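Local atomic coordinates of galactose-binding lectin (Enterobacter cloacae subsp. cloacae, PDB entry 6YF6), a protein that probably binds sugars such as L-fucose through a calcium ion in this C-terminal, PA-IL-type lectin domain. Residues K55-L60 with A119-V124; T67-I72 with T107-F112; K83-A88 with V124-A129; N103-L108 with R136-K141. One frame throughout, in Å; residues are numbered along the deposited sequence.

Interaction 1: K55-L60 with A119-V124; sequences KTLTGL and AELAVV
Leu-57 and Lys-55 pair with Ala-119 and Leu-121 in an antiparallel ladder between 50-58, an outermost strand of one sheet within this chain, and its inner neighbour 118-125. Four backbone hydrogen bonds tie the two together. Leu-121 N gives to Lys-55 O at 2.8 Å, and Leu-57 N to Ala-119 O at 2.9 Å. Between these hydrogen-bonded pairs lies the non-hydrogen-bonded pair Thr-56 and Glu-120, where Thr-56 CA sits 3.4 Å from Ala-119 O in a CA-H...O contact. The sheet is one half of the beta-sandwich of this PA-IL-family lectin domain. On the face that carries Leu-57, Ala-119 and Leu-121, CD1 of Leu-121 reaches across to Leu-57 and lies 4.0 Å from its CB and as far from its CD2. Just beyond the strand, Leu-60 turns back, its CD1 3.8 Å from Ala-119 CB. Trp-68 and Ile-142 of the other sheet also pack on Leu-121. On the solvent side Thr-56 and Glu-120 run side by side, their side chains closest at Thr-56 OG1 and Glu-120 CG, 4.0 Å apart. The extended chain of Lys-55 leads away from the ladder to a salt bridge with Asp-7 of the second subunit.

Interaction 2: T67-I72 with T107-F112; sequences TWTVKI and TLSGKF
Trp-68 and Val-70 form hydrogen-bonded pairs with Gly-110 and Leu-108, and the two strands run antiparallel at 164° with their axes 4.6 Å apart. Strand 106-113 is an outermost strand of its sheet within this chain, and 65-74 joins it to the rest of that half of the beta-sandwich. Trp-68 N gives to Gly-110 O at 2.8 Å with a nearly straight N-H...O angle of 169°, and Leu-108 N to Val-70 O at 2.9 Å. CA-H...O contacts fill the positions between, among them Ser-109 CA to Trp-68 O at 3.3 Å. Trp-68, Val-70, Leu-108 and Phe-112 share the face turned to the opposite sheet, where Leu-86 packs on the first three. CG of Trp-68 is anti to the backbone N (chi1 179°); the indole leads away from strand 106-113, and CB is the side-chain atom that meets it, 3.7 Å from Gly-110 O. The same carbon makes a looser apolar contact at the edge of the Phe-112 ring, near the ring plane, 4.4 Å from CE1. Opposite Trp-68, Gly-110 brings no side chain to this face. The other face is polar and more exposed. There CG2 of Thr-107 touches both CB and CG2 of Thr-69, and Lys-111, extended beyond CG, runs alongside Thr-67, whose OG1 lies 3.5 Å from Lys-111 CG and 3.3 Å from Lys-111 CE.

Interaction 3: K83-A88 with V124-A129; sequences KVSLRA and VSHVSA
Ser-85 OG and His-126 NE2 are hydrogen-bonded at 2.7 Å, the hydroxyl lying in the plane of the imidazole at its edge. Ser-85 OG stands between its own backbone N and carbonyl carbon (chi1 65°), and lies 3.5 Å from Val-124 CB. Lys-83 O, likewise at the ring edge, accepts from His-126 N at 2.8 Å. Beside it, Ser-85 and Val-124 form an antiparallel hydrogen-bonded pair of strands 83-88 and 118-125, in one sheet of the sandwich; Ser-85 N gives to Val-124 O at 2.8 Å. CG2 of Val-124 sits 3.6 Å above the centre of the Arg-87 guanidinium, and Arg-87 makes salt bridges with Asp-92 and Glu-51. Ser-125 OG accepts from Val-127 N at 3.3 Å in an ST turn as the chain leaves the sheet. A water donates to this hydroxyl at 2.7 Å and accepts from Lys-83 N; the hydroxyl is also hydrogen-bonded to His-48 O. Val-127 packs its CG2 on Lys-83 CB, its side chain about 9 Å from the bound calcium ion. The chain runs on to Ser-130, Gly-132 and Asp-134 of the calcium site, and the bond to Ser-85 probably fixes the rotation of the His-126 ring.

Interaction 4: N103-L108 with R136-K141; sequences NEWVTL and RIKELK. With PO4 (phosphate ion), chain F.
Lys-138 lies over one face of the Trp-105 indole, crossing it obliquely with its methylenes and ammonium spread across both rings. Its CG stands between the backbone N and the carbonyl carbon (chi1 68°), and the chain is extended from there. CG touches the indole rim at Trp-105 CZ3, 3.4 Å away. CD makes a CH-pi contact over the six-membered ring, 3.6 Å from its centroid and 12° off the normal, and NZ forms a cation-pi interaction 3.9 Å from the centroid of the five-membered ring. The indole thus follows most of the lysine chain, while the ammonium gives a 2.8 Å hydrogen bond to O1 of a phosphate ion, probably from the crystallisation liquor, and a weak one to its O3. The same phosphate is held by Thr-35 of this chain and by Thr-35, Lys-71 and Lys-138 of the second subunit; gathering these lysines round an anion would be expected to ease their mutual repulsion. Arg-136 meets the far end of the indole, its CB 3.7 Å from Trp-105 CH2. The guanidinium plane is turned only 18° from the indole plane. Its NH1 is bridged to Asn-103 by a water that accepts from NH1 at 3.0 Å and donates to Asn-103 OD1, whereas NE forms a salt bridge with Glu-39. Strands 106-113 and 135-143 are not adjacent in their sheet: strand 65-74 runs between them, so Trp-105 reaches across it, packing on Ala-73 as well as on Ala-33 of the second subunit, while Leu-140 and Lys-141 carry the sheet on into that chain.

Overall arrangement
The four contacts divide between the two antiparallel sheets of the domain. Interactions 1 and 3 lie 15 Å apart (centres) in one sheet and share strand 118-125, which pairs with 50-58 on one side and 83-88 on the other. Interactions 2 and 4, with centres 9 Å apart, lie in the other sheet and share strand 106-113. Across the sandwich Trp-68 packs on Val-123 and Leu-86, and Leu-108 on Leu-86. Along the chain, the segments of interaction 2 fall between those of interaction 1, while interactions 1 and 3 alternate. Interactions 1, 2 and 4 touch the second subunit, interaction 2 through Lys-71; interaction 3 leads toward the calcium and sugar site, so one sandwich serves both dimer and lectin site.

Interaction 1: K55-L60 with A119-V124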
loop_
_atom_site.group_PDB
_atom_site.type_symbol
_atom_site.label_atom_id
_atom_site.label_comp_id
_atom_site.label_asym_id
_atom_site.label_seq_id
_atom_site.Cartn_x
_atom_site.Cartn_y
_atom_site.Cartn_z
ATOM N N LYS A 55 -3.310 -15.365 -13.821
ATOM C CA LYS A 55 -2.105 -14.915 -14.503
ATOM C C LYS A 55 -1.094 -16.052 -14.551
ATOM O O LYS A 55 -0.880 -16.741 -13.550
ATOM C CB LYS A 55 -1.466 -13.703 -13.814
ATOM C CG LYS A 55 -0.148 -13.294 -14.452
ATOM C CD LYS A 55 0.381 -11.975 -13.906
ATOM C CE LYS A 55 1.740 -11.640 -14.508
ATOM N NZ LYS A 55 2.236 -10.313 -14.056
ATOM N N THR A 56 -0.470 -16.228 -15.711
ATOM C CA THR A 56 0.697 -17.097 -15.831
ATOM C C THR A 56 1.928 -16.220 -15.631
ATOM O O THR A 56 2.352 -15.499 -16.538
ATOM C CB THR A 56 0.719 -17.817 -17.173
ATOM O OG1 THR A 56 -0.457 -18.627 -17.296
ATOM C CG2 THR A 56 1.948 -18.719 -17.270
ATOM N N LEU A 57 2.490 -16.272 -14.428
ATOM C CA LEU A 57 3.652 -15.466 -14.074
ATOM C C LEU A 57 4.918 -16.104 -14.631
ATOM O O LEU A 57 5.209 -17.269 -14.342
ATOM C CB LEU A 57 3.745 -15.330 -12.560
ATOM C CG LEU A 57 4.844 -14.420 -12.013
ATOM C CD1 LEU A 57 4.561 -12.967 -12.354
ATOM C CD2 LEU A 57 4.955 -14.619 -10.512
ATOM N N THR A 58 5.677 -15.341 -15.407
ATOM C CA THR A 58 6.901 -15.821 -16.032
ATOM C C THR A 58 8.118 -15.243 -15.315
ATOM O O THR A 58 8.004 -14.419 -14.403
ATOM C CB THR A 58 6.926 -15.454 -17.521
ATOM O OG1 THR A 58 6.986 -14.030 -17.667
ATOM C CG2 THR A 58 5.681 -15.984 -18.227
ATOM N N GLY A 59 9.297 -15.700 -15.735
ATOM C CA GLY A 59 10.539 -15.196 -15.183
ATOM C C GLY A 59 10.978 -15.832 -13.885
ATOM O O GLY A 59 11.828 -15.267 -13.189
ATOM N N LEU A 60 10.438 -16.999 -13.542
ATOM C CA LEU A 60 10.755 -17.657 -12.287
ATOM C C LEU A 60 11.889 -18.665 -12.474
ATOM O O LEU A 60 12.373 -18.902 -13.584
ATOM C CB LEU A 60 9.516 -18.348 -11.724
ATOM C CG LEU A 60 8.244 -17.506 -11.622
ATOM C CD1 LEU A 60 7.128 -18.334 -10.990
ATOM C CD2 LEU A 60 8.487 -16.221 -10.837
ATOM N N ALA A 119 4.562 -19.963 -13.357
ATOM C CA ALA A 119 3.569 -20.547 -12.469
ATOM C C ALA A 119 2.200 -20.002 -12.837
ATOM O O ALA A 119 2.068 -18.827 -13.194
ATOM C CB ALA A 119 3.870 -20.238 -10.998
ATOM N N GLU A 120 1.188 -20.860 -12.753
ATOM C CA GLU A 120 -0.193 -20.475 -13.023
ATOM C C GLU A 120 -0.825 -20.038 -11.706
ATOM O O GLU A 120 -1.045 -20.861 -10.811
ATOM C CB GLU A 120 -0.960 -21.630 -13.660
ATOM C CG GLU A 120 -0.511 -21.947 -15.085
ATOM C CD GLU A 120 -1.275 -23.104 -15.706
ATOM O OE1 GLU A 120 -2.523 -23.085 -15.674
ATOM O OE2 GLU A 120 -0.626 -24.032 -16.233
ATOM N N LEU A 121 -1.100 -18.744 -11.585
ATOM C CA LEU A 121 -1.652 -18.167 -10.370
ATOM C C LEU A 121 -3.131 -17.868 -10.552
ATOM O O LEU A 121 -3.567 -17.454 -11.631
ATOM C CB LEU A 121 -0.917 -16.880 -9.997
ATOM C CG LEU A 121 0.599 -17.009 -9.853
ATOM C CD1 LEU A 121 1.208 -15.661 -9.495
ATOM C CD2 LEU A 121 0.945 -18.073 -8.816
ATOM N N ALA A 122 -3.900 -18.059 -9.485
ATOM C CA ALA A 122 -5.313 -17.726 -9.513
ATOM C C ALA A 122 -5.735 -17.232 -8.140
ATOM O O ALA A 122 -5.346 -17.806 -7.120
ATOM C CB ALA A 122 -6.164 -18.931 -9.929
ATOM N N VAL A 123 -6.506 -16.147 -8.128
ATOM C CA VAL A 123 -7.233 -15.713 -6.942
ATOM C C VAL A 123 -8.583 -16.416 -6.955
ATOM O O VAL A 123 -9.252 -16.473 -7.994
ATOM C CB VAL A 123 -7.394 -14.186 -6.922
ATOM C CG1 VAL A 123 -8.144 -13.743 -5.678
ATOM C CG2 VAL A 123 -6.032 -13.508 -6.994
ATOM N N VAL A 124 -8.983 -16.959 -5.808
ATOM C CA VAL A 124 -10.114 -17.875 -5.720
ATOM C C VAL A 124 -11.148 -17.302 -4.762
ATOM O O VAL A 124 -10.820 -16.954 -3.622
ATOM C CB VAL A 124 -9.665 -19.275 -5.257
ATOM C CG1 VAL A 124 -10.864 -20.202 -5.120
ATOM C CG2 VAL A 124 -8.642 -19.855 -6.225
#

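Interaction 2: T67-I72 with T107-F112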
loop_
_atom_site.group_PDB
_atom_site.type_symbol
_atom_site.label_atom_id
_atom_site.label_comp_id
_atom_site.label_asym_id
_atom_site.label_seq_id
_atom_site.Cartn_x
_atom_site.Cartn_y
_atom_site.Cartn_z
ATOM N N THR A 67 6.733 -15.259 -2.731
ATOM C CA THR A 67 5.747 -14.741 -1.790
ATOM C C THR A 67 4.763 -13.867 -2.554
ATOM O O THR A 67 5.151 -12.844 -3.129
ATOM C CB THR A 67 6.427 -13.951 -0.670
ATOM O OG1 THR A 67 7.283 -14.824 0.079
ATOM C CG2 THR A 67 5.398 -13.330 0.267
ATOM N N TRP A 68 3.499 -14.271 -2.563
ATOM C CA TRP A 68 2.449 -13.581 -3.302
ATOM C C TRP A 68 1.562 -12.841 -2.309
ATOM O O TRP A 68 0.958 -13.466 -1.430
ATOM C CB TRP A 68 1.648 -14.586 -4.130
ATOM C CG TRP A 68 0.512 -14.010 -4.919
ATOM C CD1 TRP A 68 0.269 -12.691 -5.176
ATOM C CD2 TRP A 68 -0.537 -14.743 -5.562
ATOM N NE1 TRP A 68 -0.871 -12.558 -5.935
ATOM C CE2 TRP A 68 -1.384 -13.805 -6.186
ATOM C CE3 TRP A 68 -0.843 -16.104 -5.668
ATOM C CZ2 TRP A 68 -2.516 -14.182 -6.904
ATOM C CZ3 TRP A 68 -1.970 -16.476 -6.386
ATOM C CH2 TRP A 68 -2.791 -15.520 -6.993
ATOM N N THR A 69 1.496 -11.517 -2.441
ATOM C CA THR A 69 0.634 -10.687 -1.609
ATOM C C THR A 69 -0.401 -9.984 -2.477
ATOM O O THR A 69 -0.116 -9.595 -3.614
ATOM C CB THR A 69 1.445 -9.655 -0.808
ATOM O OG1 THR A 69 2.279 -8.888 -1.686
ATOM C CG2 THR A 69 2.310 -10.361 0.240
ATOM N N VAL A 70 -1.610 -9.849 -1.933
ATOM C CA VAL A 70 -2.747 -9.237 -2.611
ATOM C C VAL A 70 -3.378 -8.261 -1.631
ATOM O O VAL A 70 -3.761 -8.654 -0.524
ATOM C CB VAL A 70 -3.783 -10.278 -3.071
ATOM C CG1 VAL A 70 -5.026 -9.585 -3.646
ATOM C CG2 VAL A 70 -3.175 -11.222 -4.088
ATOM N N LYS A 71 -3.461 -6.993 -2.019
ATOM C CA LYS A 71 -4.100 -5.979 -1.188
ATOM C C LYS A 71 -5.574 -5.927 -1.561
ATOM O O LYS A 71 -5.918 -5.649 -2.715
ATOM C CB LYS A 71 -3.431 -4.622 -1.374
ATOM C CG LYS A 71 -1.997 -4.588 -0.852
ATOM C CD LYS A 71 -1.457 -3.168 -0.779
ATOM C CE LYS A 71 0.012 -3.151 -0.374
ATOM N NZ LYS A 71 0.671 -1.851 -0.694
ATOM N N ILE A 72 -6.441 -6.193 -0.587
ATOM C CA ILE A 72 -7.842 -6.484 -0.853
ATOM C C ILE A 72 -8.697 -5.902 0.261
ATOM O O ILE A 72 -8.263 -5.800 1.411
ATOM C CB ILE A 72 -8.057 -8.008 -0.983
ATOM C CG1 ILE A 72 -9.493 -8.323 -1.387
ATOM C CG2 ILE A 72 -7.706 -8.723 0.323
ATOM C CD1 ILE A 72 -9.649 -9.727 -1.916
ATOM N N THR A 107 -3.984 -7.616 3.737
ATOM C CA THR A 107 -3.098 -8.357 2.854
ATOM C C THR A 107 -3.444 -9.837 2.910
ATOM O O THR A 107 -3.486 -10.434 3.990
ATOM C CB THR A 107 -1.633 -8.135 3.242
ATOM O OG1 THR A 107 -1.324 -6.740 3.130
ATOM C CG2 THR A 107 -0.704 -8.933 2.336
ATOM N N LEU A 108 -3.709 -10.410 1.745
ATOM C CA LEU A 108 -3.867 -11.846 1.574
ATOM C C LEU A 108 -2.551 -12.376 1.020
ATOM O O LEU A 108 -2.088 -11.909 -0.026
ATOM C CB LEU A 108 -5.032 -12.142 0.635
ATOM C CG LEU A 108 -5.216 -13.578 0.149
ATOM C CD1 LEU A 108 -5.596 -14.521 1.279
ATOM C CD2 LEU A 108 -6.268 -13.582 -0.942
ATOM N N SER A 109 -1.952 -13.342 1.726
ATOM C CA SER A 109 -0.597 -13.789 1.448
ATOM C C SER A 109 -0.532 -15.303 1.299
ATOM O O SER A 109 -1.273 -16.046 1.950
ATOM C CB SER A 109 0.376 -13.371 2.570
ATOM O OG SER A 109 0.201 -12.015 2.934
ATOM N N GLY A 110 0.376 -15.743 0.437
ATOM C CA GLY A 110 0.737 -17.142 0.345
ATOM C C GLY A 110 2.083 -17.265 -0.327
ATOM O O GLY A 110 2.526 -16.363 -1.044
ATOM N N LYS A 111 2.738 -18.392 -0.079
ATOM C CA LYS A 111 4.017 -18.700 -0.697
ATOM C C LYS A 111 3.874 -19.952 -1.548
ATOM O O LYS A 111 3.105 -20.857 -1.221
ATOM C CB LYS A 111 5.107 -18.906 0.357
ATOM C CG LYS A 111 5.445 -17.652 1.145
ATOM C CD LYS A 111 6.518 -17.948 2.186
ATOM C CE LYS A 111 7.116 -16.688 2.777
ATOM N NZ LYS A 111 8.488 -16.960 3.298
ATOM N N PHE A 112 4.612 -19.987 -2.656
ATOM C CA PHE A 112 4.638 -21.149 -3.530
ATOM C C PHE A 112 6.063 -21.364 -4.011
ATOM O O PHE A 112 6.892 -20.450 -4.000
ATOM C CB PHE A 112 3.684 -20.992 -4.724
ATOM C CG PHE A 112 4.075 -19.901 -5.685
ATOM C CD1 PHE A 112 3.665 -18.594 -5.474
ATOM C CD2 PHE A 112 4.843 -20.186 -6.802
ATOM C CE1 PHE A 112 4.019 -17.589 -6.360
ATOM C CE2 PHE A 112 5.206 -19.186 -7.685
ATOM C CZ PHE A 112 4.790 -17.887 -7.467
#

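Interaction 3: K83-A88 with V124-A129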
loop_
_atom_site.group_PDB
_atom_site.type_symbol
_atom_site.label_atom_id
_atom_site.label_comp_id
_atom_site.label_asym_id
_atom_site.label_seq_id
_atom_site.Cartn_x
_atom_site.Cartn_y
_atom_site.Cartn_z
ATOM N N LYS A 83 -15.055 -14.375 0.606
ATOM C CA LYS A 83 -14.033 -15.283 1.128
ATOM C C LYS A 83 -13.077 -15.616 -0.006
ATOM O O LYS A 83 -13.484 -16.232 -0.995
ATOM C CB LYS A 83 -14.645 -16.565 1.694
ATOM C CG LYS A 83 -15.515 -16.370 2.921
ATOM C CD LYS A 83 -15.853 -17.715 3.559
ATOM C CE LYS A 83 -16.792 -17.562 4.742
ATOM N NZ LYS A 83 -17.578 -18.807 4.984
ATOM N N VAL A 84 -11.810 -15.230 0.135
ATOM C CA VAL A 84 -10.862 -15.254 -0.973
ATOM C C VAL A 84 -9.578 -15.943 -0.537
ATOM O O VAL A 84 -9.072 -15.698 0.563
ATOM C CB VAL A 84 -10.574 -13.822 -1.476
ATOM C CG1 VAL A 84 -9.718 -13.856 -2.732
ATOM C CG2 VAL A 84 -11.887 -13.078 -1.736
ATOM N N SER A 85 -9.049 -16.807 -1.406
ATOM C CA SER A 85 -7.787 -17.498 -1.168
ATOM C C SER A 85 -6.898 -17.349 -2.398
ATOM O O SER A 85 -7.293 -16.760 -3.410
ATOM C CB SER A 85 -8.010 -18.981 -0.835
ATOM O OG SER A 85 -8.575 -19.685 -1.929
ATOM N N LEU A 86 -5.684 -17.890 -2.302
ATOM C CA LEU A 86 -4.711 -17.861 -3.384
ATOM C C LEU A 86 -4.362 -19.278 -3.816
ATOM O O LEU A 86 -4.269 -20.189 -2.983
ATOM C CB LEU A 86 -3.437 -17.131 -2.965
ATOM C CG LEU A 86 -3.627 -15.734 -2.376
ATOM C CD1 LEU A 86 -2.314 -15.213 -1.800
ATOM C CD2 LEU A 86 -4.171 -14.795 -3.432
ATOM N N ARG A 87 -4.134 -19.450 -5.113
ATOM C CA ARG A 87 -3.814 -20.747 -5.694
ATOM C C ARG A 87 -2.648 -20.595 -6.658
ATOM O O ARG A 87 -2.560 -19.605 -7.389
ATOM C CB ARG A 87 -5.038 -21.329 -6.410
ATOM C CG ARG A 87 -4.849 -22.726 -6.976
ATOM C CD ARG A 87 -6.170 -23.271 -7.507
ATOM N NE ARG A 87 -7.169 -23.392 -6.447
ATOM C CZ ARG A 87 -8.485 -23.397 -6.642
ATOM N NH1 ARG A 87 -8.990 -23.286 -7.865
ATOM N NH2 ARG A 87 -9.301 -23.509 -5.603
ATOM N N ALA A 88 -1.742 -21.573 -6.650
ATOM C CA ALA A 88 -0.577 -21.552 -7.529
ATOM C C ALA A 88 -0.315 -22.952 -8.056
ATOM O O ALA A 88 -0.090 -23.881 -7.273
ATOM C CB ALA A 88 0.657 -21.022 -6.796
ATOM N N VAL A 124 -8.983 -16.959 -5.808
ATOM C CA VAL A 124 -10.114 -17.875 -5.720
ATOM C C VAL A 124 -11.148 -17.302 -4.762
ATOM O O VAL A 124 -10.820 -16.954 -3.622
ATOM C CB VAL A 124 -9.665 -19.275 -5.257
ATOM C CG1 VAL A 124 -10.864 -20.202 -5.120
ATOM C CG2 VAL A 124 -8.642 -19.855 -6.225
ATOM N N SER A 125 -12.393 -17.211 -5.229
ATOM C CA SER A 125 -13.533 -16.857 -4.393
ATOM C C SER A 125 -14.273 -18.113 -3.956
ATOM O O SER A 125 -14.511 -19.017 -4.762
ATOM C CB SER A 125 -14.505 -15.942 -5.137
ATOM O OG SER A 125 -15.733 -15.854 -4.433
ATOM N N HIS A 126 -14.652 -18.157 -2.680
ATOM C CA HIS A 126 -15.386 -19.283 -2.118
ATOM C C HIS A 126 -16.850 -18.952 -1.869
ATOM O O HIS A 126 -17.566 -19.760 -1.267
ATOM C CB HIS A 126 -14.715 -19.746 -0.824
ATOM C CG HIS A 126 -13.282 -20.134 -1.001
ATOM N ND1 HIS A 126 -12.856 -21.446 -0.966
ATOM C CD2 HIS A 126 -12.177 -19.387 -1.231
ATOM C CE1 HIS A 126 -11.550 -21.488 -1.159
ATOM N NE2 HIS A 126 -11.113 -20.253 -1.322
ATOM N N VAL A 127 -17.313 -17.793 -2.329
ATOM C CA VAL A 127 -18.697 -17.364 -2.172
ATOM C C VAL A 127 -19.276 -17.169 -3.566
ATOM O O VAL A 127 -18.813 -16.303 -4.320
ATOM C CB VAL A 127 -18.801 -16.075 -1.341
ATOM C CG1 VAL A 127 -20.248 -15.609 -1.236
ATOM C CG2 VAL A 127 -18.207 -16.293 0.046
ATOM N N SER A 128 -20.277 -17.979 -3.913
ATOM C CA SER A 128 -20.940 -17.845 -5.203
ATOM C C SER A 128 -22.007 -16.758 -5.207
ATOM O O SER A 128 -22.447 -16.346 -6.287
ATOM C CB SER A 128 -21.577 -19.178 -5.609
ATOM O OG SER A 128 -22.601 -19.555 -4.701
ATOM N N ALA A 129 -22.408 -16.272 -4.035
ATOM C CA ALA A 129 -23.567 -15.398 -3.932
ATOM C C ALA A 129 -23.338 -14.074 -4.650
ATOM O O ALA A 129 -22.207 -13.609 -4.808
ATOM C CB ALA A 129 -23.894 -15.131 -2.462
HETATM O O HOH W 1 -15.714 -14.287 -2.230
#

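Interaction 4: N103-L108 with R136-K141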
loop_
_atom_site.group_PDB
_atom_site.type_symbol
_atom_site.label_atom_id
_atom_site.label_comp_id
_atom_site.label_asym_id
_atom_site.label_seq_id
_atom_site.Cartn_x
_atom_site.Cartn_y
_atom_site.Cartn_z
ATOM N N ASN A 103 -13.934 -1.322 3.318
ATOM C CA ASN A 103 -12.855 -0.365 3.080
ATOM C C ASN A 103 -11.733 -0.461 4.107
ATOM O O ASN A 103 -10.978 0.499 4.297
ATOM C CB ASN A 103 -13.412 1.060 3.020
ATOM C CG ASN A 103 -14.519 1.192 1.999
ATOM O OD1 ASN A 103 -14.299 0.995 0.803
ATOM N ND2 ASN A 103 -15.724 1.497 2.464
ATOM N N GLU A 104 -11.594 -1.605 4.769
ATOM C CA GLU A 104 -10.396 -1.927 5.537
ATOM C C GLU A 104 -9.505 -2.767 4.630
ATOM O O GLU A 104 -9.849 -3.905 4.290
ATOM C CB GLU A 104 -10.729 -2.671 6.827
ATOM C CG GLU A 104 -9.507 -3.292 7.490
ATOM C CD GLU A 104 -9.774 -3.773 8.902
ATOM O OE1 GLU A 104 -10.956 -3.866 9.294
ATOM O OE2 GLU A 104 -8.793 -4.058 9.622
ATOM N N TRP A 105 -8.375 -2.207 4.221
ATOM C CA TRP A 105 -7.479 -2.884 3.297
ATOM C C TRP A 105 -6.558 -3.809 4.081
ATOM O O TRP A 105 -5.876 -3.375 5.016
ATOM C CB TRP A 105 -6.697 -1.866 2.471
ATOM C CG TRP A 105 -7.581 -1.194 1.446
ATOM C CD1 TRP A 105 -8.269 -0.022 1.594
ATOM C CD2 TRP A 105 -7.885 -1.671 0.130
ATOM N NE1 TRP A 105 -8.977 0.262 0.450
ATOM C CE2 TRP A 105 -8.759 -0.735 -0.463
ATOM C CE3 TRP A 105 -7.507 -2.800 -0.603
ATOM C CZ2 TRP A 105 -9.253 -0.890 -1.756
ATOM C CZ3 TRP A 105 -8.001 -2.954 -1.889
ATOM C CH2 TRP A 105 -8.864 -2.002 -2.451
ATOM N N VAL A 106 -6.563 -5.087 3.712
ATOM C CA VAL A 106 -5.757 -6.107 4.360
ATOM C C VAL A 106 -4.938 -6.809 3.286
ATOM O O VAL A 106 -5.162 -6.636 2.088
ATOM C CB VAL A 106 -6.613 -7.127 5.141
ATOM C CG1 VAL A 106 -7.482 -6.420 6.168
ATOM C CG2 VAL A 106 -7.465 -7.950 4.185
ATOM N N THR A 107 -3.984 -7.616 3.737
ATOM C CA THR A 107 -3.098 -8.357 2.854
ATOM C C THR A 107 -3.444 -9.837 2.910
ATOM O O THR A 107 -3.486 -10.434 3.990
ATOM C CB THR A 107 -1.633 -8.135 3.242
ATOM O OG1 THR A 107 -1.324 -6.740 3.130
ATOM C CG2 THR A 107 -0.704 -8.933 2.336
ATOM N N LEU A 108 -3.709 -10.410 1.745
ATOM C CA LEU A 108 -3.867 -11.846 1.574
ATOM C C LEU A 108 -2.551 -12.376 1.020
ATOM O O LEU A 108 -2.088 -11.909 -0.026
ATOM C CB LEU A 108 -5.032 -12.142 0.635
ATOM C CG LEU A 108 -5.216 -13.578 0.149
ATOM C CD1 LEU A 108 -5.596 -14.521 1.279
ATOM C CD2 LEU A 108 -6.268 -13.582 -0.942
ATOM N N ARG A 136 -12.783 -5.239 -3.523
ATOM C CA ARG A 136 -11.843 -4.652 -4.468
ATOM C C ARG A 136 -10.448 -5.213 -4.225
ATOM O O ARG A 136 -10.067 -5.499 -3.087
ATOM C CB ARG A 136 -11.802 -3.111 -4.345
ATOM C CG ARG A 136 -13.087 -2.389 -4.764
ATOM C CD ARG A 136 -13.073 -0.923 -4.316
ATOM N NE ARG A 136 -14.143 -0.138 -4.927
ATOM C CZ ARG A 136 -14.507 1.082 -4.535
ATOM N NH1 ARG A 136 -13.897 1.677 -3.519
ATOM N NH2 ARG A 136 -15.493 1.709 -5.159
ATOM N N ILE A 137 -9.686 -5.362 -5.308
ATOM C CA ILE A 137 -8.276 -5.734 -5.251
ATOM C C ILE A 137 -7.474 -4.631 -5.923
ATOM O O ILE A 137 -7.635 -4.387 -7.126
ATOM C CB ILE A 137 -8.006 -7.088 -5.925
ATOM C CG1 ILE A 137 -8.614 -8.216 -5.090
ATOM C CG2 ILE A 137 -6.501 -7.286 -6.111
ATOM C CD1 ILE A 137 -8.699 -9.554 -5.810
ATOM N N LYS A 138 -6.596 -3.977 -5.159
ATOM C CA LYS A 138 -5.824 -2.860 -5.682
ATOM C C LYS A 138 -4.380 -3.217 -6.008
ATOM O O LYS A 138 -3.709 -2.429 -6.684
ATOM C CB LYS A 138 -5.843 -1.684 -4.693
ATOM C CG LYS A 138 -5.089 -1.917 -3.389
ATOM C CD LYS A 138 -5.224 -0.707 -2.468
ATOM C CE LYS A 138 -4.546 -0.931 -1.120
ATOM N NZ LYS A 138 -4.632 0.286 -0.252
ATOM N N GLU A 139 -3.885 -4.371 -5.570
ATOM C CA GLU A 139 -2.497 -4.712 -5.842
ATOM C C GLU A 139 -2.289 -6.212 -5.723
ATOM O O GLU A 139 -2.829 -6.856 -4.819
ATOM C CB GLU A 139 -1.556 -3.968 -4.885
ATOM C CG GLU A 139 -0.094 -4.353 -5.025
ATOM C CD GLU A 139 0.795 -3.585 -4.071
ATOM O OE1 GLU A 139 1.517 -4.232 -3.281
ATOM O OE2 GLU A 139 0.763 -2.336 -4.107
ATOM N N LEU A 140 -1.508 -6.758 -6.653
ATOM C CA LEU A 140 -1.015 -8.127 -6.582
ATOM C C LEU A 140 0.491 -8.075 -6.786
ATOM O O LEU A 140 0.966 -7.525 -7.786
ATOM C CB LEU A 140 -1.674 -9.025 -7.631
ATOM C CG LEU A 140 -3.202 -8.989 -7.710
ATOM C CD1 LEU A 140 -3.631 -8.086 -8.852
ATOM C CD2 LEU A 140 -3.791 -10.393 -7.879
ATOM N N LYS A 141 1.238 -8.633 -5.840
ATOM C CA LYS A 141 2.690 -8.550 -5.858
ATOM C C LYS A 141 3.271 -9.920 -5.566
ATOM O O LYS A 141 2.828 -10.602 -4.636
ATOM C CB LYS A 141 3.204 -7.532 -4.835
ATOM C CG LYS A 141 4.705 -7.269 -4.926
ATOM C CD LYS A 141 5.117 -6.104 -4.045
ATOM C CE LYS A 141 4.967 -6.435 -2.566
ATOM N NZ LYS A 141 5.530 -5.364 -1.694
HETATM P P PO4 F . -2.016 2.234 -1.680
HETATM O O1 PO4 F . -3.362 2.646 -1.138
HETATM O O2 PO4 F . -1.828 2.810 -3.062
HETATM O O3 PO4 F . -1.932 0.729 -1.764
HETATM O O4 PO4 F . -0.938 2.735 -0.750
HETATM O O HOH W 2 -12.583 0.718 -1.041
#